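Local structure of telomerase reverse transcriptase (4LMO) at residues Ile44-Phe49 against Lys63-Phe69; Val175-Leu181 against Arg197-Leu201. The protein supplies the RNA-binding domain of the telomerase catalytic subunit, a reverse transcriptase that lengthens chromosome ends by copying a template within its RNA component. The contacts are given in a common frame with arbitrary orientation. Numbering follows the deposited sequence.

Contact 1 of 2, residues Ile44-Phe49 against Lys63-Phe69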
ATOM      1  N   ILE A  44       8.298  11.558   3.525  1.00 31.78           N
ATOM      2  CA  ILE A  44       9.596  11.605   2.844  1.00 31.39           C
ATOM      3  C   ILE A  44      10.667  10.850   3.643  1.00 30.90           C
ATOM      4  O   ILE A  44      11.496  10.140   3.070  1.00 30.73           O
ATOM      5  CB  ILE A  44      10.022  13.062   2.546  1.00 32.08           C
ATOM      6  CG1 ILE A  44       9.088  13.663   1.489  1.00 32.25           C
ATOM      7  CG2 ILE A  44      11.478  13.133   2.094  1.00 31.78           C
ATOM      8  CD1 ILE A  44       9.256  15.149   1.268  1.00 32.76           C
ATOM      9  N   ARG A  45      10.616  10.992   4.966  1.00 30.92           N
ATOM     10  CA  ARG A  45      11.495  10.267   5.882  1.00 31.11           C
ATOM     11  C   ARG A  45      11.306   8.753   5.802  1.00 30.26           C
ATOM     12  O   ARG A  45      12.281   8.004   5.727  1.00 30.38           O
ATOM     13  CB  ARG A  45      11.260  10.743   7.319  1.00 32.28           C
ATOM     14  CG  ARG A  45      11.825  12.118   7.613  1.00 33.59           C
ATOM     15  CD  ARG A  45      13.288  11.992   7.987  1.00 34.63           C
ATOM     16  NE  ARG A  45      14.056  13.166   7.613  1.00 35.12           N
ATOM     17  CZ  ARG A  45      15.377  13.255   7.699  1.00 35.57           C
ATOM     18  NH1 ARG A  45      16.098  12.235   8.149  1.00 35.58           N
ATOM     19  NH2 ARG A  45      15.977  14.374   7.327  1.00 36.56           N
ATOM     20  N   ILE A  46      10.046   8.320   5.818  1.00 29.23           N
ATOM     21  CA  ILE A  46       9.687   6.906   5.729  1.00 28.38           C
ATOM     22  C   ILE A  46      10.108   6.300   4.390  1.00 27.66           C
ATOM     23  O   ILE A  46      10.589   5.168   4.341  1.00 27.95           O
ATOM     24  CB  ILE A  46       8.167   6.697   5.953  1.00 28.27           C
ATOM     25  CG1 ILE A  46       7.756   7.208   7.340  1.00 28.71           C
ATOM     26  CG2 ILE A  46       7.782   5.229   5.785  1.00 27.37           C
ATOM     27  CD1 ILE A  46       6.264   7.404   7.524  1.00 28.85           C
ATOM     28  N   VAL A  47       9.939   7.063   3.314  1.00 27.29           N
ATOM     29  CA  VAL A  47      10.213   6.568   1.964  1.00 26.84           C
ATOM     30  C   VAL A  47      11.704   6.586   1.613  1.00 26.96           C
ATOM     31  O   VAL A  47      12.211   5.627   1.026  1.00 27.17           O
ATOM     32  CB  VAL A  47       9.388   7.329   0.896  1.00 26.76           C
ATOM     33  CG1 VAL A  47       9.684   6.810  -0.506  1.00 26.16           C
ATOM     34  CG2 VAL A  47       7.899   7.215   1.194  1.00 26.74           C
ATOM     35  N   PHE A  48      12.408   7.654   1.988  1.00 27.23           N
ATOM     36  CA  PHE A  48      13.772   7.875   1.490  1.00 27.70           C
ATOM     37  C   PHE A  48      14.899   7.828   2.516  1.00 28.75           C
ATOM     38  O   PHE A  48      16.058   7.639   2.139  1.00 29.19           O
ATOM     39  CB  PHE A  48      13.857   9.198   0.721  1.00 27.00           C
ATOM     40  CG  PHE A  48      12.913   9.290  -0.439  1.00 26.33           C
ATOM     41  CD1 PHE A  48      13.108   8.514  -1.581  1.00 25.75           C
ATOM     42  CD2 PHE A  48      11.833  10.163  -0.401  1.00 26.20           C
ATOM     43  CE1 PHE A  48      12.234   8.598  -2.654  1.00 25.24           C
ATOM     44  CE2 PHE A  48      10.958  10.254  -1.474  1.00 26.09           C
ATOM     45  CZ  PHE A  48      11.161   9.471  -2.602  1.00 25.66           C
ATOM     46  N   PHE A  49      14.574   8.005   3.797  1.00 29.52           N
ATOM     47  CA  PHE A  49      15.603   8.158   4.829  1.00 30.11           C
ATOM     48  C   PHE A  49      15.595   7.035   5.873  1.00 30.76           C
ATOM     49  O   PHE A  49      16.196   5.980   5.646  1.00 31.01           O
ATOM     50  CB  PHE A  49      15.526   9.555   5.467  1.00 30.83           C
ATOM     51  CG  PHE A  49      15.813  10.679   4.500  1.00 31.05           C
ATOM     52  CD1 PHE A  49      17.110  11.165   4.337  1.00 31.23           C
ATOM     53  CD2 PHE A  49      14.789  11.247   3.744  1.00 31.06           C
ATOM     54  CE1 PHE A  49      17.377  12.194   3.446  1.00 31.62           C
ATOM     55  CE2 PHE A  49      15.052  12.277   2.849  1.00 31.74           C
ATOM     56  CZ  PHE A  49      16.348  12.751   2.699  1.00 31.60           C
ATOM     57  N   LYS A  63      19.236  15.873   9.770  1.00 51.52           N
ATOM     58  CA  LYS A  63      17.978  16.170  10.455  1.00 52.26           C
ATOM     59  C   LYS A  63      17.090  17.066   9.587  1.00 52.52           C
ATOM     60  O   LYS A  63      15.900  16.794   9.413  1.00 52.46           O
ATOM     61  CB  LYS A  63      18.254  16.808  11.827  1.00 53.20           C
ATOM     62  CG  LYS A  63      17.052  17.435  12.527  1.00 54.53           C
ATOM     63  CD  LYS A  63      16.010  16.408  12.946  1.00 54.48           C
ATOM     64  CE  LYS A  63      14.759  17.088  13.480  1.00 55.51           C
ATOM     65  NZ  LYS A  63      13.635  16.129  13.662  1.00 55.19           N
ATOM     66  N   LYS A  64      17.679  18.133   9.050  1.00 52.81           N
ATOM     67  CA  LYS A  64      16.993  18.994   8.091  1.00 51.79           C
ATOM     68  C   LYS A  64      17.021  18.326   6.721  1.00 49.57           C
ATOM     69  O   LYS A  64      18.040  17.749   6.326  1.00 49.25           O
ATOM     70  CB  LYS A  64      17.659  20.373   8.034  1.00 53.63           C
ATOM     71  CG  LYS A  64      16.929  21.393   7.169  1.00 54.94           C
ATOM     72  CD  LYS A  64      17.485  22.795   7.359  1.00 56.25           C
ATOM     73  CE  LYS A  64      16.677  23.813   6.568  1.00 56.94           C
ATOM     74  NZ  LYS A  64      16.993  25.211   6.968  1.00 57.91           N
ATOM     75  N   LEU A  65      15.898  18.396   6.009  1.00 47.30           N
ATOM     76  CA  LEU A  65      15.804  17.853   4.657  1.00 45.40           C
ATOM     77  C   LEU A  65      16.675  18.644   3.679  1.00 44.47           C
ATOM     78  O   LEU A  65      16.602  19.874   3.650  1.00 45.01           O
ATOM     79  CB  LEU A  65      14.352  17.864   4.168  1.00 44.79           C
ATOM     80  CG  LEU A  65      13.361  16.832   4.712  1.00 44.41           C
ATOM     81  CD1 LEU A  65      11.946  17.189   4.286  1.00 43.64           C
ATOM     82  CD2 LEU A  65      13.717  15.422   4.258  1.00 43.43           C
ATOM     83  N   PRO A  66      17.502  17.940   2.878  1.00 42.97           N
ATOM     84  CA  PRO A  66      18.223  18.578   1.771  1.00 42.84           C
ATOM     85  C   PRO A  66      17.253  19.278   0.818  1.00 42.82           C
ATOM     86  O   PRO A  66      16.070  18.926   0.775  1.00 42.34           O
ATOM     87  CB  PRO A  66      18.895  17.399   1.063  1.00 41.67           C
ATOM     88  CG  PRO A  66      19.052  16.366   2.123  1.00 41.42           C
ATOM     89  CD  PRO A  66      17.843  16.510   3.002  1.00 41.89           C
ATOM     90  N   ARG A  67      17.749  20.256   0.063  1.00 43.35           N
ATOM     91  CA  ARG A  67      16.897  21.068  -0.808  1.00 43.55           C
ATOM     92  C   ARG A  67      16.087  20.222  -1.793  1.00 41.40           C
ATOM     93  O   ARG A  67      14.905  20.492  -2.019  1.00 40.82           O
ATOM     94  CB  ARG A  67      17.718  22.130  -1.552  1.00 46.01           C
ATOM     95  CG  ARG A  67      16.887  23.311  -2.029  1.00 48.68           C
ATOM     96  CD  ARG A  67      17.674  24.236  -2.944  1.00 51.63           C
ATOM     97  NE  ARG A  67      16.785  25.132  -3.685  1.00 54.37           N
ATOM     98  CZ  ARG A  67      16.333  24.903  -4.917  1.00 55.89           C
ATOM     99  NH1 ARG A  67      16.685  23.803  -5.576  1.00 57.26           N
ATOM    100  NH2 ARG A  67      15.525  25.780  -5.496  1.00 56.59           N
ATOM    101  N   ARG A  68      16.728  19.196  -2.355  1.00 39.56           N
ATOM    102  CA  ARG A  68      16.095  18.268  -3.296  1.00 37.95           C
ATOM    103  C   ARG A  68      14.846  17.620  -2.698  1.00 37.22           C
ATOM    104  O   ARG A  68      13.788  17.587  -3.332  1.00 36.88           O
ATOM    105  CB  ARG A  68      17.092  17.187  -3.729  1.00 37.04           C
ATOM    106  CG  ARG A  68      16.734  16.483  -5.032  1.00 36.69           C
ATOM    107  CD  ARG A  68      17.537  15.207  -5.236  1.00 35.74           C
ATOM    108  NE  ARG A  68      18.952  15.447  -5.524  1.00 35.93           N
ATOM    109  CZ  ARG A  68      19.483  15.494  -6.745  1.00 36.34           C
ATOM    110  NH1 ARG A  68      18.724  15.319  -7.825  1.00 35.92           N
ATOM    111  NH2 ARG A  68      20.783  15.717  -6.890  1.00 36.30           N
ATOM    112  N   PHE A  69      14.978  17.120  -1.472  1.00 36.37           N
ATOM    113  CA  PHE A  69      13.887  16.432  -0.788  1.00 35.52           C
ATOM    114  C   PHE A  69      12.918  17.397  -0.109  1.00 36.18           C
ATOM    115  O   PHE A  69      11.743  17.070   0.075  1.00 35.72           O
ATOM    116  CB  PHE A  69      14.439  15.401   0.203  1.00 34.37           C
ATOM    117  CG  PHE A  69      15.159  14.254  -0.459  1.00 33.55           C
ATOM    118  CD1 PHE A  69      16.517  14.343  -0.758  1.00 33.34           C
ATOM    119  CD2 PHE A  69      14.476  13.089  -0.798  1.00 32.75           C
ATOM    120  CE1 PHE A  69      17.180  13.291  -1.375  1.00 32.70           C
ATOM    121  CE2 PHE A  69      15.133  12.034  -1.413  1.00 32.25           C
ATOM    122  CZ  PHE A  69      16.487  12.135  -1.701  1.00 32.36           C
TER

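Contact 2 of 2, residues Val175-Leu181 against Arg197-Leu201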
ATOM      1  N   VAL A 175      13.257   7.710 -16.235  1.00 37.24           N
ATOM      2  CA  VAL A 175      13.625   8.419 -15.005  1.00 36.69           C
ATOM      3  C   VAL A 175      13.478   9.938 -15.145  1.00 36.90           C
ATOM      4  O   VAL A 175      12.947  10.606 -14.248  1.00 36.28           O
ATOM      5  CB  VAL A 175      15.062   8.054 -14.555  1.00 36.83           C
ATOM      6  CG1 VAL A 175      15.483   8.849 -13.324  1.00 36.53           C
ATOM      7  CG2 VAL A 175      15.169   6.561 -14.272  1.00 36.52           C
ATOM      8  N   ASN A 176      13.922  10.468 -16.282  1.00 37.57           N
ATOM      9  CA  ASN A 176      13.959  11.913 -16.503  1.00 37.99           C
ATOM     10  C   ASN A 176      12.598  12.579 -16.731  1.00 38.40           C
ATOM     11  O   ASN A 176      12.505  13.808 -16.724  1.00 39.38           O
ATOM     12  CB  ASN A 176      14.958  12.266 -17.610  1.00 38.61           C
ATOM     13  CG  ASN A 176      16.405  12.048 -17.183  1.00 38.91           C
ATOM     14  OD1 ASN A 176      16.732  12.068 -15.992  1.00 38.05           O
ATOM     15  ND2 ASN A 176      17.282  11.848 -18.160  1.00 39.38           N
ATOM     16  N   ASN A 177      11.553  11.773 -16.923  1.00 37.99           N
ATOM     17  CA  ASN A 177      10.180  12.275 -16.963  1.00 37.92           C
ATOM     18  C   ASN A 177       9.755  12.877 -15.625  1.00 37.57           C
ATOM     19  O   ASN A 177       8.896  13.757 -15.573  1.00 38.46           O
ATOM     20  CB  ASN A 177       9.200  11.162 -17.352  1.00 38.31           C
ATOM     21  CG  ASN A 177       9.278  10.791 -18.825  1.00 39.01           C
ATOM     22  OD1 ASN A 177      10.018  11.395 -19.600  1.00 39.52           O
ATOM     23  ND2 ASN A 177       8.507   9.784 -19.214  1.00 38.85           N
ATOM     24  N   CYS A 178      10.367  12.394 -14.548  1.00 36.67           N
ATOM     25  CA  CYS A 178      10.049  12.840 -13.200  1.00 36.09           C
ATOM     26  C   CYS A 178      10.858  14.079 -12.834  1.00 36.81           C
ATOM     27  O   CYS A 178      12.034  13.979 -12.463  1.00 36.51           O
ATOM     28  CB  CYS A 178      10.312  11.716 -12.194  1.00 34.92           C
ATOM     29  SG  CYS A 178       9.634  10.111 -12.669  1.00 33.18           S
ATOM     30  N   ASP A 179      10.219  15.243 -12.944  1.00 37.60           N
ATOM     31  CA  ASP A 179      10.837  16.525 -12.600  1.00 37.77           C
ATOM     32  C   ASP A 179      11.133  16.633 -11.105  1.00 37.14           C
ATOM     33  O   ASP A 179      12.099  17.290 -10.704  1.00 37.36           O
ATOM     34  CB  ASP A 179       9.933  17.692 -13.021  1.00 39.06           C
ATOM     35  CG  ASP A 179      10.059  18.045 -14.499  1.00 40.10           C
ATOM     36  OD1 ASP A 179      10.567  17.227 -15.294  1.00 40.29           O
ATOM     37  OD2 ASP A 179       9.634  19.160 -14.868  1.00 41.51           O
ATOM     38  N   TRP A 180      10.300  15.981 -10.294  1.00 35.60           N
ATOM     39  CA  TRP A 180      10.384  16.068  -8.834  1.00 34.70           C
ATOM     40  C   TRP A 180      11.642  15.471  -8.253  1.00 34.83           C
ATOM     41  O   TRP A 180      11.928  15.655  -7.068  1.00 34.49           O
ATOM     42  CB  TRP A 180       9.146  15.452  -8.189  1.00 33.17           C
ATOM     43  CG  TRP A 180       9.026  13.955  -8.368  1.00 31.95           C
ATOM     44  CD1 TRP A 180       8.437  13.270  -9.425  1.00 31.49           C
ATOM     45  CD2 TRP A 180       9.497  12.906  -7.453  1.00 30.99           C
ATOM     46  NE1 TRP A 180       8.510  11.916  -9.234  1.00 30.80           N
ATOM     47  CE2 TRP A 180       9.133  11.628  -8.074  1.00 30.54           C
ATOM     48  CE3 TRP A 180      10.162  12.897  -6.230  1.00 30.64           C
ATOM     49  CZ2 TRP A 180       9.428  10.410  -7.478  1.00 29.78           C
ATOM     50  CZ3 TRP A 180      10.454  11.661  -5.637  1.00 29.82           C
ATOM     51  CH2 TRP A 180      10.094  10.449  -6.248  1.00 29.49           C
ATOM     52  N   LEU A 181      12.397  14.755  -9.084  1.00 35.43           N
ATOM     53  CA  LEU A 181      13.674  14.170  -8.679  1.00 36.34           C
ATOM     54  C   LEU A 181      14.822  15.166  -8.816  1.00 38.06           C
ATOM     55  O   LEU A 181      15.887  14.982  -8.220  1.00 38.93           O
ATOM     56  CB  LEU A 181      13.994  12.941  -9.539  1.00 35.86           C
ATOM     57  CG  LEU A 181      13.104  11.697  -9.505  1.00 35.25           C
ATOM     58  CD1 LEU A 181      13.519  10.732 -10.606  1.00 34.85           C
ATOM     59  CD2 LEU A 181      13.167  11.013  -8.148  1.00 34.45           C
ATOM     60  N   ARG A 197      19.329  10.100  -9.402  1.00 34.32           N
ATOM     61  CA  ARG A 197      17.917  10.228  -9.770  1.00 33.90           C
ATOM     62  C   ARG A 197      17.238   8.856  -9.843  1.00 33.04           C
ATOM     63  O   ARG A 197      16.116   8.689  -9.358  1.00 32.38           O
ATOM     64  CB  ARG A 197      17.768  11.015 -11.082  1.00 34.77           C
ATOM     65  CG  ARG A 197      17.368  12.470 -10.867  1.00 35.32           C
ATOM     66  CD  ARG A 197      18.225  13.472 -11.632  1.00 36.33           C
ATOM     67  NE  ARG A 197      17.787  13.701 -13.009  1.00 37.26           N
ATOM     68  CZ  ARG A 197      18.009  14.819 -13.702  1.00 37.87           C
ATOM     69  NH1 ARG A 197      18.651  15.842 -13.153  1.00 37.75           N
ATOM     70  NH2 ARG A 197      17.570  14.920 -14.950  1.00 38.30           N
ATOM     71  N   THR A 198      17.943   7.880 -10.416  1.00 32.42           N
ATOM     72  CA  THR A 198      17.473   6.493 -10.502  1.00 31.99           C
ATOM     73  C   THR A 198      17.330   5.867  -9.105  1.00 31.16           C
ATOM     74  O   THR A 198      16.361   5.150  -8.832  1.00 30.53           O
ATOM     75  CB  THR A 198      18.423   5.633 -11.372  1.00 32.59           C
ATOM     76  OG1 THR A 198      18.702   6.311 -12.602  1.00 33.03           O
ATOM     77  CG2 THR A 198      17.807   4.277 -11.687  1.00 32.54           C
ATOM     78  N   GLN A 199      18.301   6.150  -8.237  1.00 30.91           N
ATOM     79  CA  GLN A 199      18.312   5.676  -6.852  1.00 30.33           C
ATOM     80  C   GLN A 199      17.080   6.150  -6.069  1.00 29.64           C
ATOM     81  O   GLN A 199      16.423   5.350  -5.396  1.00 29.08           O
ATOM     82  CB  GLN A 199      19.605   6.134  -6.165  1.00 31.22           C
ATOM     83  CG  GLN A 199      19.778   5.687  -4.719  1.00 31.75           C
ATOM     84  CD  GLN A 199      21.072   6.199  -4.110  1.00 32.99           C
ATOM     85  OE1 GLN A 199      22.165   5.885  -4.590  1.00 34.01           O
ATOM     86  NE2 GLN A 199      20.958   6.988  -3.046  1.00 32.73           N
ATOM     87  N   ILE A 200      16.772   7.445  -6.169  1.00 28.92           N
ATOM     88  CA  ILE A 200      15.621   8.023  -5.471  1.00 28.20           C
ATOM     89  C   ILE A 200      14.311   7.434  -6.000  1.00 27.91           C
ATOM     90  O   ILE A 200      13.459   7.010  -5.215  1.00 27.60           O
ATOM     91  CB  ILE A 200      15.587   9.569  -5.567  1.00 28.20           C
ATOM     92  CG1 ILE A 200      16.848  10.183  -4.956  1.00 28.45           C
ATOM     93  CG2 ILE A 200      14.364  10.127  -4.852  1.00 28.08           C
ATOM     94  CD1 ILE A 200      17.106  11.612  -5.383  1.00 28.49           C
ATOM     95  N   LEU A 201      14.165   7.397  -7.323  1.00 27.94           N
ATOM     96  CA  LEU A 201      12.964   6.854  -7.953  1.00 28.02           C
ATOM     97  C   LEU A 201      12.778   5.370  -7.639  1.00 27.98           C
ATOM     98  O   LEU A 201      11.648   4.900  -7.486  1.00 28.59           O
ATOM     99  CB  LEU A 201      12.986   7.079  -9.469  1.00 28.70           C
ATOM    100  CG  LEU A 201      11.741   6.649 -10.261  1.00 28.79           C
ATOM    101  CD1 LEU A 201      10.535   7.525  -9.947  1.00 28.61           C
ATOM    102  CD2 LEU A 201      12.029   6.657 -11.751  1.00 29.50           C
TER

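Contact 1 of 2, residues Ile44-Phe49 against Lys63-Phe69
A small aromatic cluster, Phe-48, Phe-49 and Phe-69, joins the C-terminal end of helix 40-48 to the start of helix 67-70 in the telomerase RNA-binding domain. The clearest ring geometry is a T-shaped pair: the edge of Phe-49 points at the face of Phe-69, with Phe-49 CZ 3.7 Å from Phe-69 CG, ring centroids 4.9 Å apart and planes at 69°. Phe-48 meets the same ring obliquely (centroids 5.4 Å, planes at 59°), its CG lying 3.7 Å from Phe-69 CE2. With Ile-44 also packed on it (Ile-44 CG2 4.2 Å from Phe-69 CD2), Phe-69 is the most covered residue, at 86 Å². Leu-65 extends the apolar patch: its CD2 sits 3.7 Å from Phe-49 CE2 and 3.9 Å from Ile-44 CG2. Pro-66, the N-cap residue of helix 67-70, adds its CD at 4.1 Å from Phe-49 CZ. Polar atoms add little between the segments. Arg-45 NH2 comes within 3.2 Å of Lys-63 O, but the angle is too poor for a hydrogen bond; its guanidinium instead bonds to Pro-62 O and forms a salt bridge with Glu-50. Ile-44 and Leu-65 also touch helix 73-85, while Phe-48 and Phe-69 reach helix 191-220. Residues 65-70 belong to a region that, by similarity, interacts with template RNA, and the contact is an aromatic cluster between the end of one helix and the start of the next.

Contact 2 of 2, residues Val175-Leu181 against Arg197-Leu201
Residues 175-181, two short 3-10 turns joined at Cys-178, curl around one side of helix 191-220 and form a hollow into which Leu-201 projects. Leu-201 CD2 lies 4.0 Å from Val-175 CG2, while Leu-201 CD1 is 3.9 Å from Cys-178 SG and 4.0 Å from Trp-180 CZ2; 87 Å² of the leucine is covered. The complementary bump is Leu-181, which wedges between Arg-197, Ile-200 and Leu-201: its CD1 is 3.5 Å from Arg-197 O and 3.9 Å from Leu-201 CB, and its CD2 is 3.6 Å from Ile-200 CG2. Val-175 packs on the helix at nearly the same level, CG1 at 3.9 Å from Arg-197 CB and CG2 at 3.9 Å from Thr-198 OG1. At the exposed Asn-176, Arg-197 NH2 donates a hydrogen bond to Asn-176 OD1 (3.1 Å, 156°). Trp-180 packs its indole obliquely on Ile-200 and Leu-201, gives NE1 to Leu-138 O, and makes an edge-to-face pair with Phe-204. Residues 175-181 lie in a region inferred by similarity to interact with the RNA template; the contact packs that turn-rich loop on the long helix 191-220 of the telomerase RNA-binding domain.

The two contacts, with centres about 15 Å apart, share no helix but touch directly. Arg-68 NH1 of contact 1 makes a probable hydrogen bond to Leu-181 O of contact 2 at 2.9 Å, and Ile-200 CD1 packs on Phe-69 CZ at 3.8 Å. Contact 2 is the more buried, with six of nine touching residues buried against four of nine, and it covers more surface (469 against 367 Å²). Contact 1 relies on aromatic rings between two helix ends; contact 2 fits Val, Leu, Cys and Trp side chains of a loop to a helix and adds one hydrogen bond between its segments. Each includes residues implicated, by similarity, in template RNA interaction.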